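Pyridoxamine 5'-phosphate oxidase-related, FMN-binding protein (Mycobacterium smegmatis, PDB 6ECI) binds and probably sequesters the flavin cofactor FAD, which is consistent with a role in protecting mycobacteria against hypoxic and oxidative stress. Local coordinates at residues Gly22-Thr27 / Ser58-Asn63. Sequence-based numbering, arbitrary orientation.
Sequences GRIVTT and SAAINN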
loop_
_atom_site.group_PDB
_atom_site.type_symbol
_atom_site.label_atom_id
_atom_site.label_comp_id
_atom_site.label_asym_id
_atom_site.label_seq_id
_atom_site.Cartn_x
_atom_site.Cartn_y
_atom_site.Cartn_z
ATOM N N GLY B 22 -2.353 -5.735 -3.791
ATOM C CA GLY B 22 -1.113 -5.099 -3.391
ATOM C C GLY B 22 -1.024 -3.691 -3.943
ATOM O O GLY B 22 -2.003 -3.186 -4.502
ATOM N N ARG B 23 0.133 -3.045 -3.812
ATOM C CA ARG B 23 0.253 -1.640 -4.174
ATOM C C ARG B 23 1.591 -1.373 -4.844
ATOM O O ARG B 23 2.642 -1.740 -4.308
ATOM C CB ARG B 23 0.097 -0.750 -2.938
ATOM C CG ARG B 23 -1.295 -0.798 -2.330
ATOM C CD ARG B 23 -1.242 -0.862 -0.820
ATOM N NE ARG B 23 -0.859 -2.175 -0.316
ATOM C CZ ARG B 23 -1.719 -3.132 0.017
ATOM N NH1 ARG B 23 -3.024 -2.934 -0.109
ATOM N NH2 ARG B 23 -1.271 -4.291 0.477
ATOM N N ILE B 24 1.543 -0.737 -6.014
ATOM C CA ILE B 24 2.732 -0.229 -6.686
ATOM C C ILE B 24 3.007 1.178 -6.172
ATOM O O ILE B 24 2.098 2.016 -6.111
ATOM C CB ILE B 24 2.544 -0.226 -8.212
ATOM C CG1 ILE B 24 2.504 -1.651 -8.762
ATOM C CG2 ILE B 24 3.653 0.566 -8.889
ATOM C CD1 ILE B 24 3.865 -2.280 -8.952
ATOM N N VAL B 25 4.254 1.442 -5.793
ATOM C CA VAL B 25 4.672 2.759 -5.323
ATOM C C VAL B 25 5.733 3.280 -6.280
ATOM O O VAL B 25 6.786 2.653 -6.450
ATOM C CB VAL B 25 5.201 2.713 -3.879
ATOM C CG1 VAL B 25 5.759 4.067 -3.467
ATOM C CG2 VAL B 25 4.098 2.280 -2.925
ATOM N N THR B 26 5.455 4.419 -6.909
ATOM C CA THR B 26 6.368 5.044 -7.853
ATOM C C THR B 26 6.830 6.388 -7.308
ATOM O O THR B 26 6.107 7.057 -6.563
ATOM C CB THR B 26 5.710 5.231 -9.225
ATOM O OG1 THR B 26 4.490 5.970 -9.079
ATOM C CG2 THR B 26 5.408 3.881 -9.856
ATOM N N THR B 27 8.041 6.784 -7.693
ATOM C CA THR B 27 8.698 7.950 -7.115
ATOM C C THR B 27 9.314 8.811 -8.207
ATOM O O THR B 27 10.040 8.302 -9.067
ATOM C CB THR B 27 9.776 7.524 -6.117
ATOM O OG1 THR B 27 9.196 6.661 -5.133
ATOM C CG2 THR B 27 10.376 8.738 -5.435
ATOM N N SER B 58 2.200 5.237 -17.327
ATOM C CA SER B 58 3.294 6.189 -17.476
ATOM C C SER B 58 4.210 6.205 -16.257
ATOM O O SER B 58 5.408 6.479 -16.391
ATOM C CB SER B 58 2.727 7.585 -17.735
ATOM O OG SER B 58 3.763 8.538 -17.880
ATOM N N ALA B 59 3.678 5.911 -15.072
ATOM C CA ALA B 59 4.444 6.082 -13.842
ATOM C C ALA B 59 5.308 4.872 -13.500
ATOM O O ALA B 59 6.429 5.037 -13.009
ATOM C CB ALA B 59 3.504 6.387 -12.673
ATOM N N ALA B 60 4.816 3.659 -13.744
ATOM C CA ALA B 60 5.483 2.454 -13.266
ATOM C C ALA B 60 6.285 1.735 -14.339
ATOM O O ALA B 60 7.405 1.291 -14.071
ATOM C CB ALA B 60 4.456 1.482 -12.675
ATOM N N ILE B 61 5.733 1.609 -15.548
ATOM C CA ILE B 61 6.342 0.768 -16.568
ATOM C C ILE B 61 7.708 1.316 -16.951
ATOM O O ILE B 61 7.866 2.515 -17.212
ATOM C CB ILE B 61 5.408 0.660 -17.782
ATOM C CG1 ILE B 61 4.177 -0.177 -17.420
ATOM C CG2 ILE B 61 6.141 0.065 -18.972
ATOM C CD1 ILE B 61 3.195 -0.356 -18.553
ATOM N N ASN B 62 8.710 0.430 -16.963
ATOM C CA ASN B 62 10.098 0.741 -17.311
ATOM C C ASN B 62 10.754 1.703 -16.321
ATOM O O ASN B 62 11.770 2.331 -16.640
ATOM C CB ASN B 62 10.208 1.289 -18.740
ATOM C CG ASN B 62 9.753 0.287 -19.780
ATOM O OD1 ASN B 62 10.140 -0.882 -19.742
ATOM N ND2 ASN B 62 8.915 0.734 -20.705
ATOM N N ASN B 63 10.195 1.826 -15.119
ATOM C CA ASN B 63 10.784 2.604 -14.042
ATOM C C ASN B 63 10.966 1.719 -12.816
ATOM O O ASN B 63 10.373 0.641 -12.707
ATOM C CB ASN B 63 9.915 3.818 -13.675
ATOM C CG ASN B 63 9.855 4.850 -14.783
ATOM O OD1 ASN B 63 10.878 5.222 -15.357
ATOM N ND2 ASN B 63 8.648 5.317 -15.091
#
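Thr26 lays its CG2 methyl against the last turn of helix 55-60, with CG2 touching Ala60 CA and lying 3.5 Å from Ala59 O. Its hydroxyl packs on the same surface: a chi1 of 55° tucks OG1 in over the main chain, flanked by its own N and C, and brings it to 3.8 Å from Ala59 CB. The methyl of Ala60 spans two strand residues: Ala60 CB rests on Thr26 CG2 and lies 4.0 Å from Ile24 CG2. Both Ile24 and Thr26 project from the same face of strand 21-28, and the CA atoms of Thr26 and Ala60 are 6.1 Å apart. This strand belongs to the antiparallel sheet of the flavin-binding pyridoxamine 5'-phosphate oxidase family, paired with strands 31-41 and 64-72; Val65 of the latter packs on Ile24, Thr26 and Ala60. Beyond Ala60 the chain leaves the helix through a type II turn, closed by Asn63 N to Ala60 O. The Asn63 amide folds back as well, ND2 donating to Ala59 O, the same oxygen that Thr26 CG2 meets, at 3.1 Å from above the carbonyl plane. At its start, helix 55-60 carries Lys55, an FAD-binding residue whose side chain lies about 4 Å from that of Ala59.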